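Local structure of copper-containing nitrite reductase (Bradyrhizobium sp. ORS 375, 6THE) at residues G211-I216 with E267-V272; H73-A78 with G106-I111; E163-I168 with E181-E186. The protein probably catalyses the one-electron reduction of nitrite to nitric oxide at a copper centre, as a trimeric cupredoxin-fold core of a longer heme-containing nitrite reductase. All coordinates share one frame; numbering follows the deposited sequence.

Contact 1 of 3, residues G211-I216 with E267-V272; sequences GDTVRI and EFKVEV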
loop_
_atom_site.group_PDB
_atom_site.type_symbol
_atom_site.label_atom_id
_atom_site.label_comp_id
_atom_site.label_asym_id
_atom_site.label_seq_id
_atom_site.Cartn_x
_atom_site.Cartn_y
_atom_site.Cartn_z
ATOM N N GLY A 211 -30.708 -5.934 4.715
ATOM C CA GLY A 211 -30.523 -7.135 5.514
ATOM C C GLY A 211 -29.652 -8.177 4.815
ATOM O O GLY A 211 -29.360 -9.225 5.388
ATOM N N ASP A 212 -29.245 -7.875 3.575
ATOM C CA ASP A 212 -28.461 -8.792 2.765
ATOM C C ASP A 212 -26.992 -8.722 3.168
ATOM O O ASP A 212 -26.466 -7.643 3.437
ATOM C CB ASP A 212 -28.615 -8.499 1.269
ATOM C CG ASP A 212 -29.965 -8.893 0.692
ATOM O OD1 ASP A 212 -30.667 -9.707 1.327
ATOM O OD2 ASP A 212 -30.303 -8.382 -0.395
ATOM N N THR A 213 -26.347 -9.893 3.204
ATOM C CA THR A 213 -24.901 -9.984 3.316
ATOM C C THR A 213 -24.307 -10.007 1.911
ATOM O O THR A 213 -24.665 -10.857 1.096
ATOM C CB THR A 213 -24.467 -11.186 4.167
ATOM O OG1 THR A 213 -25.121 -12.356 3.673
ATOM C CG2 THR A 213 -24.773 -11.012 5.639
ATOM N N VAL A 214 -23.410 -9.052 1.644
ATOM C CA VAL A 214 -22.829 -8.864 0.325
ATOM C C VAL A 214 -21.356 -9.262 0.378
ATOM O O VAL A 214 -20.642 -8.885 1.306
ATOM C CB VAL A 214 -23.013 -7.411 -0.162
ATOM C CG1 VAL A 214 -22.296 -7.144 -1.478
ATOM C CG2 VAL A 214 -24.481 -7.028 -0.269
ATOM N N ARG A 215 -20.923 -10.032 -0.627
ATOM C CA ARG A 215 -19.529 -10.415 -0.777
ATOM C C ARG A 215 -19.011 -9.899 -2.117
ATOM O O ARG A 215 -19.508 -10.288 -3.172
ATOM C CB ARG A 215 -19.373 -11.935 -0.645
ATOM C CG ARG A 215 -17.969 -12.455 -0.923
ATOM C CD ARG A 215 -17.644 -13.693 -0.111
ATOM N NE ARG A 215 -18.611 -14.770 -0.276
ATOM C CZ ARG A 215 -18.817 -15.748 0.600
ATOM N NH1 ARG A 215 -19.722 -16.678 0.346
ATOM N NH2 ARG A 215 -18.126 -15.794 1.726
ATOM N N ILE A 216 -18.010 -9.014 -2.052
ATOM C CA ILE A 216 -17.385 -8.467 -3.244
ATOM C C ILE A 216 -16.026 -9.137 -3.435
ATOM O O ILE A 216 -15.134 -8.997 -2.599
ATOM C CB ILE A 216 -17.278 -6.927 -3.172
ATOM C CG1 ILE A 216 -18.660 -6.266 -3.126
ATOM C CG2 ILE A 216 -16.435 -6.387 -4.318
ATOM C CD1 ILE A 216 -18.635 -4.785 -2.815
ATOM N N GLU A 267 -16.642 -8.618 2.775
ATOM C CA GLU A 267 -17.992 -8.997 3.162
ATOM C C GLU A 267 -18.554 -7.935 4.101
ATOM O O GLU A 267 -17.827 -7.399 4.937
ATOM C CB GLU A 267 -17.989 -10.357 3.865
ATOM C CG GLU A 267 -17.525 -11.506 2.986
ATOM C CD GLU A 267 -17.334 -12.832 3.704
ATOM O OE1 GLU A 267 -17.801 -12.960 4.855
ATOM O OE2 GLU A 267 -16.715 -13.738 3.110
ATOM N N PHE A 268 -19.852 -7.644 3.954
ATOM C CA PHE A 268 -20.533 -6.682 4.808
ATOM C C PHE A 268 -22.039 -6.929 4.800
ATOM O O PHE A 268 -22.585 -7.470 3.839
ATOM C CB PHE A 268 -20.180 -5.243 4.416
ATOM C CG PHE A 268 -20.417 -4.884 2.970
ATOM C CD1 PHE A 268 -19.435 -5.103 2.014
ATOM C CD2 PHE A 268 -21.615 -4.313 2.566
ATOM C CE1 PHE A 268 -19.651 -4.769 0.685
ATOM C CE2 PHE A 268 -21.830 -3.979 1.236
ATOM C CZ PHE A 268 -20.847 -4.207 0.299
ATOM N N LYS A 269 -22.690 -6.523 5.896
ATOM C CA LYS A 269 -24.134 -6.580 6.048
ATOM C C LYS A 269 -24.701 -5.186 5.788
ATOM O O LYS A 269 -24.223 -4.204 6.353
ATOM C CB LYS A 269 -24.479 -7.068 7.459
ATOM C CG LYS A 269 -25.956 -7.062 7.835
ATOM C CD LYS A 269 -26.662 -8.375 7.572
ATOM C CE LYS A 269 -27.974 -8.494 8.319
ATOM N NZ LYS A 269 -28.645 -9.788 8.048
ATOM N N VAL A 270 -25.719 -5.116 4.921
ATOM C CA VAL A 270 -26.370 -3.856 4.604
ATOM C C VAL A 270 -27.605 -3.715 5.491
ATOM O O VAL A 270 -28.454 -4.603 5.525
ATOM C CB VAL A 270 -26.713 -3.743 3.105
ATOM C CG1 VAL A 270 -27.261 -2.366 2.762
ATOM C CG2 VAL A 270 -25.516 -4.067 2.221
ATOM N N GLU A 271 -27.690 -2.583 6.201
ATOM C CA GLU A 271 -28.674 -2.402 7.257
ATOM C C GLU A 271 -29.627 -1.258 6.915
ATOM O O GLU A 271 -30.751 -1.225 7.412
ATOM C CB GLU A 271 -27.975 -2.127 8.592
ATOM C CG GLU A 271 -27.048 -3.244 9.047
ATOM C CD GLU A 271 -27.708 -4.444 9.709
ATOM O OE1 GLU A 271 -28.930 -4.631 9.531
ATOM O OE2 GLU A 271 -26.995 -5.193 10.408
ATOM N N VAL A 272 -29.165 -0.326 6.074
ATOM C CA VAL A 272 -29.890 0.907 5.805
ATOM C C VAL A 272 -30.095 1.055 4.297
ATOM O O VAL A 272 -29.160 0.853 3.524
ATOM C CB VAL A 272 -29.159 2.122 6.415
ATOM C CG1 VAL A 272 -29.703 3.449 5.909
ATOM C CG2 VAL A 272 -29.175 2.090 7.937
#
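Val214 and Phe268 are a hydrogen-bonded pair of two antiparallel strands, 213-222 and 263-269, in a sheet of a cupredoxin-type beta-sandwich. Val214 N donates to Phe268 O at 2.8 Å, and Phe268 N returns the bond to Val214 O. Beyond the strand ends the ladder goes on: Val270 N reaches Asp212 O at 3.0 Å in a nearly straight bond, and Gly211 N reaches Val270 O. Val214, Phe268 and Val270 pack on the face turned to strand 292-297 of the other sheet, where Leu294 and Val296 meet the last two. Val214 CB sits over the Phe268 ring, 4.1 Å from its centroid, a CH-pi contact displaced toward the rim, while Ile216 CD1 meets the ring edge in its plane at CE1.

On the other face Arg215 lies beside Glu267, pointing the same way. Its CB and CG pass Glu267 CG, CD comes to 3.4 Å from Glu267 OE2, bends at chi2 and chi3 carry the chain on through NE and CZ, and NH2 closes a salt bridge to Glu267 OE2 at 2.9 Å, from above the carboxylate plane. NH1 turns to Glu156 on strand 155-164 and to Pro151 O in a loop, so the guanidinium lies between carboxylates of the two flanking strands. Where strand 263-269 ends, Lys269 is bent at chi2 (93°), which brings CD beside Thr213 CG2, and Lys269 NZ ends on Gly211 O at 2.8 Å.

Contact 2 of 3, residues H73-A78 with G106-I111; sequences HLKNAA and GGEKAI. With 9JE (pentane-1,5-diol), chain S.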
loop_
_atom_site.group_PDB
_atom_site.type_symbol
_atom_site.label_atom_id
_atom_site.label_comp_id
_atom_site.label_asym_id
_atom_site.label_seq_id
_atom_site.Cartn_x
_atom_site.Cartn_y
_atom_site.Cartn_z
ATOM N N HIS A 73 -7.837 -24.201 -21.563
ATOM C CA HIS A 73 -7.670 -24.066 -23.000
ATOM C C HIS A 73 -7.698 -22.585 -23.364
ATOM O O HIS A 73 -8.615 -21.866 -22.969
ATOM C CB HIS A 73 -8.774 -24.832 -23.741
ATOM C CG HIS A 73 -8.687 -26.315 -23.605
ATOM N ND1 HIS A 73 -8.337 -27.133 -24.661
ATOM C CD2 HIS A 73 -8.906 -27.129 -22.550
ATOM C CE1 HIS A 73 -8.343 -28.389 -24.263
ATOM N NE2 HIS A 73 -8.688 -28.413 -22.970
ATOM N N LEU A 74 -6.687 -22.141 -24.117
ATOM C CA LEU A 74 -6.621 -20.760 -24.564
ATOM C C LEU A 74 -6.610 -20.713 -26.090
ATOM O O LEU A 74 -5.644 -21.128 -26.728
ATOM C CB LEU A 74 -5.385 -20.082 -23.965
ATOM C CG LEU A 74 -5.303 -18.567 -24.159
ATOM C CD1 LEU A 74 -6.300 -17.842 -23.265
ATOM C CD2 LEU A 74 -3.894 -18.067 -23.889
ATOM N N LYS A 75 -7.713 -20.207 -26.652
ATOM C CA LYS A 75 -7.857 -19.991 -28.081
ATOM C C LYS A 75 -7.666 -18.503 -28.364
ATOM O O LYS A 75 -8.101 -17.659 -27.583
ATOM C CB LYS A 75 -9.233 -20.489 -28.540
ATOM C CG LYS A 75 -9.593 -20.233 -29.999
ATOM C CD LYS A 75 -9.024 -21.243 -30.972
ATOM C CE LYS A 75 -9.374 -20.929 -32.411
ATOM N NZ LYS A 75 -8.884 -21.977 -33.337
ATOM N N ASN A 76 -6.998 -18.199 -29.481
ATOM C CA ASN A 76 -6.825 -16.827 -29.930
ATOM C C ASN A 76 -7.616 -16.631 -31.221
ATOM O O ASN A 76 -7.507 -17.435 -32.145
ATOM C CB ASN A 76 -5.346 -16.462 -30.091
ATOM C CG ASN A 76 -5.084 -14.969 -30.083
ATOM O OD1 ASN A 76 -6.010 -14.165 -29.991
ATOM N ND2 ASN A 76 -3.821 -14.588 -30.174
ATOM N N ALA A 77 -8.412 -15.555 -31.261
ATOM C CA ALA A 77 -9.236 -15.220 -32.411
ATOM C C ALA A 77 -8.352 -15.014 -33.639
ATOM O O ALA A 77 -7.204 -14.592 -33.518
ATOM C CB ALA A 77 -10.065 -13.994 -32.110
ATOM N N ALA A 78 -8.909 -15.316 -34.818
ATOM C CA ALA A 78 -8.169 -15.293 -36.070
ATOM C C ALA A 78 -7.854 -13.858 -36.485
ATOM O O ALA A 78 -6.874 -13.618 -37.190
ATOM C CB ALA A 78 -8.948 -16.020 -37.138
ATOM N N GLY A 106 -5.349 -17.603 -34.053
ATOM C CA GLY A 106 -5.842 -18.714 -34.849
ATOM C C GLY A 106 -5.632 -20.061 -34.159
ATOM O O GLY A 106 -6.473 -20.951 -34.267
ATOM N N GLY A 107 -4.503 -20.192 -33.451
ATOM C CA GLY A 107 -4.111 -21.442 -32.819
ATOM C C GLY A 107 -4.799 -21.662 -31.474
ATOM O O GLY A 107 -5.653 -20.872 -31.070
ATOM N N GLU A 108 -4.409 -22.748 -30.793
ATOM C CA GLU A 108 -4.961 -23.124 -29.500
ATOM C C GLU A 108 -3.953 -23.999 -28.755
ATOM O O GLU A 108 -3.432 -24.962 -29.314
ATOM C CB GLU A 108 -6.290 -23.861 -29.682
ATOM C CG GLU A 108 -6.989 -24.195 -28.374
ATOM C CD GLU A 108 -8.197 -25.110 -28.493
ATOM O OE1 GLU A 108 -8.975 -24.944 -29.456
ATOM O OE2 GLU A 108 -8.356 -25.989 -27.622
ATOM N N LYS A 109 -3.698 -23.647 -27.490
ATOM C CA LYS A 109 -2.829 -24.419 -26.613
ATOM C C LYS A 109 -3.585 -24.771 -25.333
ATOM O O LYS A 109 -4.559 -24.106 -24.982
ATOM C CB LYS A 109 -1.547 -23.641 -26.301
ATOM C CG LYS A 109 -0.502 -23.619 -27.409
ATOM C CD LYS A 109 0.819 -23.023 -26.965
ATOM C CE LYS A 109 1.917 -23.129 -28.002
ATOM N NZ LYS A 109 1.744 -22.141 -29.092
ATOM N N ALA A 110 -3.121 -25.822 -24.645
ATOM C CA ALA A 110 -3.768 -26.305 -23.434
ATOM C C ALA A 110 -2.736 -26.869 -22.460
ATOM O O ALA A 110 -1.813 -27.575 -22.864
ATOM C CB ALA A 110 -4.817 -27.333 -23.784
ATOM N N ILE A 111 -2.915 -26.539 -21.174
ATOM C CA ILE A 111 -2.124 -27.085 -20.081
ATOM C C ILE A 111 -3.069 -27.482 -18.948
ATOM O O ILE A 111 -4.227 -27.067 -18.928
ATOM C CB ILE A 111 -1.060 -26.079 -19.591
ATOM C CG1 ILE A 111 -1.681 -24.736 -19.195
ATOM C CG2 ILE A 111 0.059 -25.913 -20.611
ATOM C CD1 ILE A 111 -1.033 -24.080 -17.998
HETATM C C02 9JE S . -9.830 -31.922 -27.121
HETATM C C03 9JE S . -9.455 -30.515 -27.514
HETATM C C04 9JE S . -10.138 -30.036 -28.771
HETATM C C05 9JE S . -11.317 -29.128 -28.511
HETATM C C06 9JE S . -11.175 -27.761 -29.132
HETATM O O01 9JE S . -9.431 -32.209 -25.791
HETATM O O07 9JE S . -11.026 -26.757 -28.143
#
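One carboxylate oxygen, Glu108 OE2, takes two hydrogen bonds: from the ring of His73 and from O07 of a bound pentane-1,5-diol at 2.8 Å. His73 ND1 donates to Glu108 OE2 at 3.2 Å, nearly in the plane of the imidazole and nearly in line with the C-O bond of the acid, although ring and carboxylate planes stand 71° apart. Glu108 reaches this spot with CG anti to its backbone N (chi1 -175°) and the rest of the chain extended. Ala110 CB covers one face of the same imidazole, 3.8 Å from its centroid, in a CH-pi contact, while C03 of the diol approaches CE1.

These groups stand on one face of an antiparallel pairing of strands 69-76 and 108-114, the edge of a sheet in the copper-binding cupredoxin domain. Leu74 N bonds to Lys109 O at 3.0 Å, and the return bond is longer. At the end of strand 69-76, Asn76 O accepts from Gly106 N, and the Asn76 side chain packs on the copper ligand His84. The bend of Lys75 at chi2 (82°) lays CD against Gly107 O; the extended remainder ends with Lys75 NZ on Gly106 O at 2.8 Å, tying down the loop into strand 108-114.

His73 NE2 is engaged by Glu71, so both ring nitrogens face carboxylates, which is consistent with a protonated imidazole bridging two acids.

Contact 3 of 3, residues E163-I168 with E181-E186; sequences EIYSDI and EKLLAE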
loop_
_atom_site.group_PDB
_atom_site.type_symbol
_atom_site.label_atom_id
_atom_site.label_comp_id
_atom_site.label_asym_id
_atom_site.label_seq_id
_atom_site.Cartn_x
_atom_site.Cartn_y
_atom_site.Cartn_z
ATOM N N GLU A 163 -6.589 0.456 -15.429
ATOM C CA GLU A 163 -6.117 1.751 -15.893
ATOM C C GLU A 163 -6.159 1.778 -17.418
ATOM O O GLU A 163 -5.838 0.786 -18.070
ATOM C CB GLU A 163 -4.695 2.008 -15.387
ATOM C CG GLU A 163 -4.582 2.059 -13.873
ATOM C CD GLU A 163 -3.264 1.562 -13.299
ATOM O OE1 GLU A 163 -2.227 1.712 -13.976
ATOM O OE2 GLU A 163 -3.279 1.016 -12.179
ATOM N N ILE A 164 -6.564 2.928 -17.971
ATOM C CA ILE A 164 -6.626 3.126 -19.410
ATOM C C ILE A 164 -5.639 4.227 -19.791
ATOM O O ILE A 164 -5.764 5.366 -19.340
ATOM C CB ILE A 164 -8.068 3.440 -19.870
ATOM C CG1 ILE A 164 -9.044 2.299 -19.556
ATOM C CG2 ILE A 164 -8.108 3.843 -21.338
ATOM C CD1 ILE A 164 -8.812 1.023 -20.344
ATOM N N TYR A 165 -4.657 3.860 -20.623
ATOM C CA TYR A 165 -3.605 4.767 -21.051
ATOM C C TYR A 165 -3.879 5.223 -22.482
ATOM O O TYR A 165 -3.155 4.858 -23.407
ATOM C CB TYR A 165 -2.233 4.101 -20.900
ATOM C CG TYR A 165 -1.818 3.823 -19.477
ATOM C CD1 TYR A 165 -2.141 2.628 -18.855
ATOM C CD2 TYR A 165 -1.098 4.758 -18.749
ATOM C CE1 TYR A 165 -1.764 2.367 -17.546
ATOM C CE2 TYR A 165 -0.709 4.512 -17.442
ATOM C CZ TYR A 165 -1.043 3.314 -16.838
ATOM O OH TYR A 165 -0.664 3.069 -15.550
ATOM N N SER A 166 -4.939 6.024 -22.641
ATOM C CA SER A 166 -5.343 6.547 -23.935
ATOM C C SER A 166 -4.402 7.671 -24.363
ATOM O O SER A 166 -3.896 8.415 -23.524
ATOM C CB SER A 166 -6.781 7.006 -23.910
ATOM O OG SER A 166 -6.992 7.959 -22.879
ATOM N N ASP A 167 -4.180 7.773 -25.679
ATOM C CA ASP A 167 -3.322 8.796 -26.257
ATOM C C ASP A 167 -3.998 10.159 -26.133
ATOM O O ASP A 167 -3.354 11.143 -25.770
ATOM C CB ASP A 167 -2.921 8.453 -27.696
ATOM C CG ASP A 167 -4.088 8.269 -28.654
ATOM O OD1 ASP A 167 -5.204 7.966 -28.180
ATOM O OD2 ASP A 167 -3.872 8.427 -29.873
ATOM N N ILE A 168 -5.303 10.195 -26.433
ATOM C CA ILE A 168 -6.111 11.398 -26.320
ATOM C C ILE A 168 -6.419 11.654 -24.845
ATOM O O ILE A 168 -6.555 10.709 -24.070
ATOM C CB ILE A 168 -7.391 11.296 -27.180
ATOM C CG1 ILE A 168 -8.120 9.963 -26.985
ATOM C CG2 ILE A 168 -7.073 11.563 -28.645
ATOM C CD1 ILE A 168 -9.500 9.908 -27.607
ATOM N N GLU A 181 3.948 5.831 -23.767
ATOM C CA GLU A 181 4.593 6.930 -23.066
ATOM C C GLU A 181 3.939 7.120 -21.699
ATOM O O GLU A 181 4.635 7.266 -20.695
ATOM C CB GLU A 181 4.520 8.215 -23.897
ATOM C CG GLU A 181 5.337 8.171 -25.179
ATOM C CD GLU A 181 4.707 7.454 -26.365
ATOM O OE1 GLU A 181 5.383 7.342 -27.408
ATOM O OE2 GLU A 181 3.545 7.011 -26.249
ATOM N N LYS A 182 2.600 7.110 -21.681
ATOM C CA LYS A 182 1.816 7.286 -20.467
ATOM C C LYS A 182 2.002 6.083 -19.543
ATOM O O LYS A 182 2.030 6.240 -18.323
ATOM C CB LYS A 182 0.333 7.478 -20.800
ATOM C CG LYS A 182 -0.136 8.920 -20.953
ATOM C CD LYS A 182 0.034 9.483 -22.350
ATOM C CE LYS A 182 -0.697 10.792 -22.559
ATOM N NZ LYS A 182 -2.167 10.603 -22.614
ATOM N N LEU A 183 2.120 4.892 -20.143
ATOM C CA LEU A 183 2.253 3.636 -19.419
ATOM C C LEU A 183 3.524 3.659 -18.573
ATOM O O LEU A 183 3.478 3.373 -17.377
ATOM C CB LEU A 183 2.264 2.483 -20.432
ATOM C CG LEU A 183 2.235 1.055 -19.877
ATOM C CD1 LEU A 183 3.635 0.520 -19.616
ATOM C CD2 LEU A 183 1.355 0.928 -18.641
ATOM N N LEU A 184 4.649 4.008 -19.211
ATOM C CA LEU A 184 5.950 4.030 -18.561
ATOM C C LEU A 184 6.005 5.164 -17.540
ATOM O O LEU A 184 6.723 5.067 -16.546
ATOM C CB LEU A 184 7.043 4.183 -19.625
ATOM C CG LEU A 184 7.252 2.981 -20.546
ATOM C CD1 LEU A 184 8.083 3.366 -21.761
ATOM C CD2 LEU A 184 7.902 1.823 -19.802
ATOM N N ALA A 185 5.236 6.229 -17.796
ATOM C CA ALA A 185 5.163 7.375 -16.904
ATOM C C ALA A 185 4.215 7.082 -15.741
ATOM O O ALA A 185 4.212 7.812 -14.750
ATOM C CB ALA A 185 4.735 8.603 -17.672
ATOM N N GLU A 186 3.426 6.007 -15.881
ATOM C CA GLU A 186 2.422 5.597 -14.908
ATOM C C GLU A 186 1.401 6.719 -14.725
ATOM O O GLU A 186 1.050 7.074 -13.600
ATOM C CB GLU A 186 3.070 5.170 -13.586
ATOM C CG GLU A 186 3.850 3.869 -13.677
ATOM C CD GLU A 186 4.545 3.436 -12.396
ATOM O OE1 GLU A 186 4.014 3.722 -11.303
ATOM O OE2 GLU A 186 5.619 2.810 -12.495
#
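The ammonium NZ of Lys182 is gripped by carbonyls across the contact: Ser166 O at 2.9 Å, in the carbonyl plane, and Asp167 O by a weaker bond at 3.4 Å. Glu189 completes the grip with a salt bridge. The lysine chain is bent at chi2 and chi4, with chi4 (-71°) turning NZ toward these carbonyls. Lower on the same side chain, Lys182 CB packs on Tyr165 CD2 at 3.7 Å.

Tyr165 lies against the helix backbone, its ring carbons CD2 and CE2 by the Lys182 carbonyl. Leu183 CD2 sits over one face of the ring, offset toward the rim at CE1, and its CH-pi distance to the Tyr165 centroid is 3.9 Å; Leu183 CA lies over the same face. Tyr165 OH donates to Glu163 OE1 at 2.6 Å, nearly in line with the acid's C-O bond, and also bonds to Asn224 ND2; together the two partners hold the outer end of the ring.

Helix 180-185 ends in a Schellman motif, with Glu186, of positive phi, as the first residue beyond it, its CA near Tyr165 OH. The helix packs on the loop that leaves strand 155-164, with Ala131 and Ala135 of helix 130-135 touching Leu183 and Tyr165, and Ala284 of the third subunit packing on Leu183.

From the N terminus, contact 2 comes first: residues 73-78 and 106-111 pair at the border of a sheet, closing a loop of 27 residues that carries the copper ligands His84 and His89. It ties edge strand 108-114 to strand 69-76 in the domain that holds the copper ligands. Contact 3 follows, joining the loop after strand 155-164 to helix 180-185 across a short excursion of 12 residues. Contact 1 closes last, spanning 50 residues with much strand. The three are in series; none nests or crosses. Contacts 1 and 3 lie at opposite ends of one sheet, which they reach through neighbouring strands 213-222 and 155-164, with centres 36 Å apart.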